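PDB 4Q38: acyltransferase from Actinoplanes teichomyceticus, which transfers long aliphatic acyl groups from acyl-CoA to the sugar of teicoplanin-type glycopeptides, yielding lipid-bearing antibiotics. Local coordinates for residues G192-S197 against L210-W215; L25-R30 against P112-E117. One frame throughout, in Å; residues are numbered along the deposited sequence.

Overall arrangement
From the N terminus the chain runs first through the helical part of the fold. There contact 2 brings the turn after helix 18-25 against the loop between helices 84-98 and 119-123, closing a loop of 81 residues that holds helices and no strand. The chain continues through further helices, up to 177-184, before entering the mixed sheet of the GNAT-like domain. Contact 1 then closes a short loop of 12 residues, pairing strand 194-200 with strand 206-211 as a beta hairpin beside both ligands. The two contacts follow each other in series, neither nested nor crossed. The centres of contact 1 and contact 2 lie about 31 Å apart. The nearest atoms of contact 1 and contact 2 are about 16 Å apart.

Contact 1 (G192-S197 against L210-W215); sequences GRLQFS and LHVPEW. With TEC (2-amino-6-O-decanoyl-2-deoxy-beta-D-glucopyranose), chain E.
Gln195 and His211 pair across a beta hairpin of the GNAT-like domain, formed by strands 194-200 and 206-211. They are an antiparallel hydrogen-bonded pair: Gln195 N donates to His211 O, and His211 N to Gln195 O. On their face of the sheet the two side chains cross at about a right angle, with the amide and ring planes 78° apart, and Gln195 OE1 stops 3.4 Å from His211 CB. The tip of Gln195 meets the Pro213 ring, OE1 lying 3.5 Å from CD. Further along, Ser197 OG comes up to the imidazole edge, in the ring plane, and shares a hydrogen bond of 2.8 Å with His211 NE2. At the ND1 edge of the same ring lies C6 of the bound acylated glucosamine (TEC).

The other face is apolar. Leu210 CD1 touches both Leu194 CD1 and Phe196 CE1, 3.8 Å from each; Phe196 lies beside Leu210 and points the same way, while Leu194 crosses obliquely. Helix 221-238 packs on Leu194 and Phe196. Past the paired strands the second segment continues as a loop whose backbone serves both ligands: Val212 N donates to the ester carbonyl OAW of TEC at 2.9 Å, and Val212 O accepts from coenzyme A. Arg193 braces this loop. The bend at chi2 (60°) sets its CD; the guanidinium beyond it, which also donates through NH2 to Gly217 O, meets one carbonyl end-on: NH1 and NH2 both donate to Pro213 O, at 2.9 and 3.0 Å, with the oxygen in the guanidinium plane and Trp215 O over one face.

Contact 2 (L25-R30 against P112-E117); sequences LGLEER and PPLPYE
Leu27 CD2 packs against Pro112, Leu114 and Pro115, just beyond a Schellman motif that ends helix 18-25. Gly26 is the C-prime residue of that motif, and its positive phi (81°) takes the chain out of the helix. The partner is the extended, proline-rich stretch 112-115, part of the loop between helices 84-98 and 119-123. The tightly packed part gathers round one methyl and one proline ring. Leu27 CD2 lies 3.8 Å from Pro112 CG, 3.9 Å from Leu114 CD2 and 4.0 Å from Pro115 CD, and also rests against the carbonyl O of Pro113. Leu27 crosses Pro112 at about a right angle but meets Leu114 at a slant, and CD2 of Leu114 touches both Leu27 methyls. The Pro115 ring sits against the turn itself: its CG comes to 3.4 Å from both Leu25 O and Gly26 O, the closest approaches of the contact, as carbon-to-oxygen packing rather than polar bonds. Leu25 adds a more distant methyl contact, CD1 to Leu114 CD2 at 4.1 Å. Leu25 and Leu114 both pack on Leu89 of helix 84-98, so that the turn and the proline-rich loop share a seat on that helix.

The outer edge, where Gly26 is exposed, is looser. The two segments are joined by no direct hydrogen bond. What polar linkage there is between them runs through a water, which donates to Leu25 O at 2.8 Å and to Pro115 O at 2.9 Å.

Contact 1 (G192-S197 against L210-W215)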
loop_
_atom_site.group_PDB
_atom_site.type_symbol
_atom_site.label_atom_id
_atom_site.label_comp_id
_atom_site.label_asym_id
_atom_site.label_seq_id
_atom_site.Cartn_x
_atom_site.Cartn_y
_atom_site.Cartn_z
ATOM N N GLY A 192 14.506 4.326 4.538
ATOM C CA GLY A 192 15.503 3.728 3.640
ATOM C C GLY A 192 14.835 2.691 2.764
ATOM O O GLY A 192 13.783 2.974 2.183
ATOM N N ARG A 193 15.436 1.501 2.656
ATOM C CA ARG A 193 14.917 0.463 1.749
ATOM C C ARG A 193 13.598 -0.139 2.258
ATOM O O ARG A 193 12.741 -0.528 1.465
ATOM C CB ARG A 193 15.964 -0.647 1.521
ATOM C CG ARG A 193 15.599 -1.669 0.437
ATOM C CD ARG A 193 15.417 -0.964 -0.901
ATOM N NE ARG A 193 14.793 -1.784 -1.949
ATOM C CZ ARG A 193 13.489 -2.026 -2.073
ATOM N NH1 ARG A 193 12.612 -1.563 -1.172
ATOM N NH2 ARG A 193 13.057 -2.754 -3.095
ATOM N N LEU A 194 13.450 -0.212 3.579
ATOM C CA LEU A 194 12.259 -0.823 4.190
ATOM C C LEU A 194 11.293 0.210 4.747
ATOM O O LEU A 194 11.693 1.322 5.093
ATOM C CB LEU A 194 12.679 -1.727 5.344
ATOM C CG LEU A 194 13.755 -2.773 5.090
ATOM C CD1 LEU A 194 14.035 -3.454 6.414
ATOM C CD2 LEU A 194 13.273 -3.759 4.030
ATOM N N GLN A 195 10.026 -0.193 4.853
ATOM C CA GLN A 195 9.006 0.553 5.570
ATOM C C GLN A 195 8.673 -0.137 6.883
ATOM O O GLN A 195 8.804 -1.360 7.007
ATOM C CB GLN A 195 7.714 0.590 4.763
ATOM C CG GLN A 195 7.780 1.336 3.445
ATOM C CD GLN A 195 6.696 0.852 2.512
ATOM O OE1 GLN A 195 6.372 -0.338 2.512
ATOM N NE2 GLN A 195 6.121 1.760 1.721
ATOM N N PHE A 196 8.226 0.658 7.850
ATOM C CA PHE A 196 7.778 0.144 9.150
ATOM C C PHE A 196 6.441 0.754 9.518
ATOM O O PHE A 196 6.260 1.963 9.419
ATOM C CB PHE A 196 8.806 0.465 10.252
ATOM C CG PHE A 196 10.137 -0.198 10.044
ATOM C CD1 PHE A 196 10.369 -1.484 10.509
ATOM C CD2 PHE A 196 11.153 0.453 9.344
ATOM C CE1 PHE A 196 11.593 -2.118 10.292
ATOM C CE2 PHE A 196 12.380 -0.168 9.132
ATOM C CZ PHE A 196 12.598 -1.459 9.595
ATOM N N SER A 197 5.512 -0.096 9.949
ATOM C CA SER A 197 4.209 0.369 10.424
ATOM C C SER A 197 4.050 0.167 11.935
ATOM O O SER A 197 4.490 -0.843 12.484
ATOM C CB SER A 197 3.084 -0.381 9.714
ATOM O OG SER A 197 3.275 -1.776 9.874
ATOM N N LEU A 210 7.015 -4.821 9.220
ATOM C CA LEU A 210 8.114 -4.519 8.294
ATOM C C LEU A 210 7.586 -4.785 6.891
ATOM O O LEU A 210 6.922 -5.783 6.674
ATOM C CB LEU A 210 9.349 -5.371 8.619
ATOM C CG LEU A 210 10.647 -5.180 7.812
ATOM C CD1 LEU A 210 11.833 -5.598 8.670
ATOM C CD2 LEU A 210 10.635 -5.960 6.501
ATOM N N HIS A 211 7.867 -3.887 5.947
ATOM C CA HIS A 211 7.339 -4.018 4.588
ATOM C C HIS A 211 8.401 -3.641 3.582
ATOM O O HIS A 211 9.294 -2.852 3.885
ATOM C CB HIS A 211 6.100 -3.136 4.395
ATOM C CG HIS A 211 5.125 -3.197 5.543
ATOM N ND1 HIS A 211 4.126 -4.099 5.600
ATOM C CD2 HIS A 211 5.041 -2.447 6.714
ATOM C CE1 HIS A 211 3.427 -3.928 6.739
ATOM N NE2 HIS A 211 3.983 -2.916 7.419
ATOM N N VAL A 212 8.308 -4.209 2.383
ATOM C CA VAL A 212 9.300 -3.967 1.339
ATOM C C VAL A 212 8.588 -3.381 0.117
ATOM O O VAL A 212 7.897 -4.104 -0.612
ATOM C CB VAL A 212 10.074 -5.260 0.947
ATOM C CG1 VAL A 212 11.144 -4.945 -0.103
ATOM C CG2 VAL A 212 10.716 -5.918 2.170
ATOM N N PRO A 213 8.717 -2.065 -0.090
ATOM C CA PRO A 213 8.175 -1.471 -1.307
ATOM C C PRO A 213 8.975 -1.933 -2.525
ATOM O O PRO A 213 10.145 -2.316 -2.404
ATOM C CB PRO A 213 8.343 0.035 -1.084
ATOM C CG PRO A 213 9.399 0.170 -0.043
ATOM C CD PRO A 213 9.371 -1.076 0.789
ATOM N N GLU A 214 8.343 -1.922 -3.685
ATOM C CA GLU A 214 9.000 -2.448 -4.873
ATOM C C GLU A 214 10.150 -1.539 -5.299
ATOM O O GLU A 214 11.256 -2.008 -5.552
ATOM C CB GLU A 214 8.009 -2.627 -6.025
ATOM C CG GLU A 214 8.703 -3.096 -7.307
ATOM C CD GLU A 214 7.742 -3.322 -8.452
ATOM O OE1 GLU A 214 6.794 -4.115 -8.296
ATOM O OE2 GLU A 214 7.943 -2.700 -9.514
ATOM N N TRP A 215 9.893 -0.237 -5.348
ATOM C CA TRP A 215 10.903 0.713 -5.827
ATOM C C TRP A 215 12.031 0.912 -4.872
ATOM O O TRP A 215 11.834 0.942 -3.658
ATOM C CB TRP A 215 10.258 2.051 -6.142
ATOM C CG TRP A 215 9.500 2.048 -7.444
ATOM C CD1 TRP A 215 9.273 0.972 -8.302
ATOM C CD2 TRP A 215 8.820 3.183 -8.065
ATOM N NE1 TRP A 215 8.537 1.364 -9.392
ATOM C CE2 TRP A 215 8.223 2.676 -9.307
ATOM C CE3 TRP A 215 8.648 4.520 -7.729
ATOM C CZ2 TRP A 215 7.499 3.495 -10.162
ATOM C CZ3 TRP A 215 7.912 5.335 -8.598
ATOM C CH2 TRP A 215 7.355 4.831 -9.786
HETATM C CAV TEC E . 13.760 -11.779 3.631
HETATM C CAU TEC E . 13.614 -10.285 3.814
HETATM C CAT TEC E . 12.660 -9.922 4.921
HETATM C CAS TEC E . 11.408 -10.753 4.880
HETATM C CAR TEC E . 10.295 -10.011 5.558
HETATM C CAQ TEC E . 9.353 -9.561 4.502
HETATM C CAP TEC E . 8.175 -8.822 5.034
HETATM C CAO TEC E . 7.589 -8.093 3.873
HETATM C CAN TEC E . 6.139 -7.871 4.048
HETATM C CAM TEC E . 5.598 -6.910 3.023
HETATM O OAW TEC E . 6.328 -6.332 2.255
HETATM O O6 TEC E . 4.255 -6.878 2.977
HETATM C C6 TEC E . 3.557 -5.650 3.022
HETATM C C5 TEC E . 2.780 -5.372 1.711
HETATM O O5 TEC E . 1.455 -5.001 1.944
HETATM C C1 TEC E . 0.903 -5.251 0.622
HETATM O O1 TEC E . -0.337 -5.633 0.516
HETATM C C2 TEC E . 1.151 -4.018 -0.202
HETATM N N2 TEC E . 0.597 -4.246 -1.526
HETATM C C3 TEC E . 2.603 -4.038 -0.307
HETATM O O3 TEC E . 2.786 -2.799 -0.732
HETATM C C4 TEC E . 3.354 -4.219 0.986
HETATM O O4 TEC E . 4.576 -4.554 0.702
#

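Contact 2 (L25-R30 against P112-E117)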
loop_
_atom_site.group_PDB
_atom_site.type_symbol
_atom_site.label_atom_id
_atom_site.label_comp_id
_atom_site.label_asym_id
_atom_site.label_seq_id
_atom_site.Cartn_x
_atom_site.Cartn_y
_atom_site.Cartn_z
ATOM N N LEU A 25 -22.609 6.000 -9.569
ATOM C CA LEU A 25 -21.224 5.576 -9.774
ATOM C C LEU A 25 -21.114 4.134 -10.253
ATOM O O LEU A 25 -20.042 3.696 -10.686
ATOM C CB LEU A 25 -20.382 5.813 -8.510
ATOM C CG LEU A 25 -20.263 7.257 -8.015
ATOM C CD1 LEU A 25 -19.491 7.322 -6.707
ATOM C CD2 LEU A 25 -19.634 8.194 -9.042
ATOM N N GLY A 26 -22.225 3.404 -10.192
ATOM C CA GLY A 26 -22.263 2.018 -10.654
ATOM C C GLY A 26 -21.719 1.048 -9.624
ATOM O O GLY A 26 -21.297 -0.055 -9.968
ATOM N N LEU A 27 -21.738 1.465 -8.359
ATOM C CA LEU A 27 -21.211 0.667 -7.249
ATOM C C LEU A 27 -22.167 -0.465 -6.855
ATOM O O LEU A 27 -23.388 -0.288 -6.879
ATOM C CB LEU A 27 -20.893 1.573 -6.050
ATOM C CG LEU A 27 -19.642 2.452 -6.218
ATOM C CD1 LEU A 27 -19.626 3.600 -5.219
ATOM C CD2 LEU A 27 -18.357 1.631 -6.138
ATOM N N GLU A 28 -21.606 -1.625 -6.510
ATOM C CA GLU A 28 -22.402 -2.804 -6.149
ATOM C C GLU A 28 -23.224 -2.615 -4.874
ATOM O O GLU A 28 -22.907 -1.762 -4.039
ATOM C CB GLU A 28 -21.523 -4.054 -6.035
ATOM C CG GLU A 28 -21.680 -5.038 -7.190
ATOM C CD GLU A 28 -20.525 -5.026 -8.178
ATOM O OE1 GLU A 28 -19.624 -4.171 -8.053
ATOM O OE2 GLU A 28 -20.517 -5.887 -9.085
ATOM N N GLU A 29 -24.272 -3.427 -4.728
ATOM C CA GLU A 29 -25.195 -3.329 -3.592
ATOM C C GLU A 29 -24.512 -3.502 -2.238
ATOM O O GLU A 29 -24.914 -2.878 -1.261
ATOM C CB GLU A 29 -26.344 -4.332 -3.734
ATOM C CG GLU A 29 -27.307 -4.002 -4.865
ATOM C CD GLU A 29 -28.648 -4.703 -4.726
ATOM O OE1 GLU A 29 -29.657 -4.004 -4.483
ATOM O OE2 GLU A 29 -28.692 -5.949 -4.854
ATOM N N ARG A 30 -23.479 -4.338 -2.189
ATOM C CA ARG A 30 -22.752 -4.588 -0.944
ATOM C C ARG A 30 -22.067 -3.330 -0.383
ATOM O O ARG A 30 -21.810 -3.250 0.821
ATOM C CB ARG A 30 -21.743 -5.729 -1.125
ATOM C CG ARG A 30 -20.439 -5.320 -1.789
ATOM C CD ARG A 30 -19.566 -6.517 -2.123
ATOM N NE ARG A 30 -19.959 -7.138 -3.389
ATOM C CZ ARG A 30 -19.554 -6.731 -4.593
ATOM N NH1 ARG A 30 -18.737 -5.691 -4.720
ATOM N NH2 ARG A 30 -19.972 -7.370 -5.679
ATOM N N PRO A 112 -14.276 1.378 -1.844
ATOM C CA PRO A 112 -14.209 0.523 -3.026
ATOM C C PRO A 112 -13.562 1.222 -4.226
ATOM O O PRO A 112 -13.526 2.455 -4.277
ATOM C CB PRO A 112 -15.684 0.245 -3.331
ATOM C CG PRO A 112 -16.382 1.470 -2.841
ATOM C CD PRO A 112 -15.648 1.840 -1.579
ATOM N N PRO A 113 -13.054 0.439 -5.188
ATOM C CA PRO A 113 -12.647 1.022 -6.468
ATOM C C PRO A 113 -13.903 1.476 -7.246
ATOM O O PRO A 113 -14.977 0.901 -7.061
ATOM C CB PRO A 113 -11.971 -0.153 -7.176
ATOM C CG PRO A 113 -12.619 -1.365 -6.600
ATOM C CD PRO A 113 -12.885 -1.031 -5.164
ATOM N N LEU A 114 -13.779 2.506 -8.079
ATOM C CA LEU A 114 -14.908 2.960 -8.898
ATOM C C LEU A 114 -14.891 2.279 -10.264
ATOM O O LEU A 114 -13.831 2.174 -10.886
ATOM C CB LEU A 114 -14.898 4.488 -9.054
ATOM C CG LEU A 114 -15.092 5.355 -7.800
ATOM C CD1 LEU A 114 -15.321 6.814 -8.197
ATOM C CD2 LEU A 114 -16.242 4.843 -6.942
ATOM N N PRO A 115 -16.060 1.802 -10.736
ATOM C CA PRO A 115 -16.153 1.199 -12.069
ATOM C C PRO A 115 -15.576 2.131 -13.145
ATOM O O PRO A 115 -15.835 3.330 -13.115
ATOM C CB PRO A 115 -17.659 1.017 -12.261
ATOM C CG PRO A 115 -18.196 0.847 -10.876
ATOM C CD PRO A 115 -17.325 1.685 -9.980
ATOM N N TYR A 116 -14.803 1.584 -14.077
ATOM C CA TYR A 116 -14.028 2.412 -15.011
ATOM C C TYR A 116 -14.896 3.042 -16.111
ATOM O O TYR A 116 -14.408 3.841 -16.903
ATOM C CB TYR A 116 -12.849 1.629 -15.614
ATOM C CG TYR A 116 -11.702 1.354 -14.643
ATOM C CD1 TYR A 116 -11.799 1.719 -13.296
ATOM C CD2 TYR A 116 -10.536 0.700 -15.067
ATOM C CE1 TYR A 116 -10.763 1.472 -12.402
ATOM C CE2 TYR A 116 -9.493 0.443 -14.177
ATOM C CZ TYR A 116 -9.618 0.833 -12.842
ATOM O OH TYR A 116 -8.607 0.592 -11.928
ATOM N N GLU A 117 -16.181 2.692 -16.135
ATOM C CA GLU A 117 -17.149 3.365 -17.009
ATOM C C GLU A 117 -17.301 4.849 -16.663
ATOM O O GLU A 117 -17.762 5.643 -17.497
ATOM C CB GLU A 117 -18.503 2.661 -16.966
ATOM C CG GLU A 117 -18.513 1.319 -17.682
ATOM C CD GLU A 117 -17.847 0.205 -16.879
ATOM O OE1 GLU A 117 -17.338 -0.738 -17.507
ATOM O OE2 GLU A 117 -17.823 0.280 -15.629
HETATM O O HOH W 1 -17.771 4.973 -11.618
#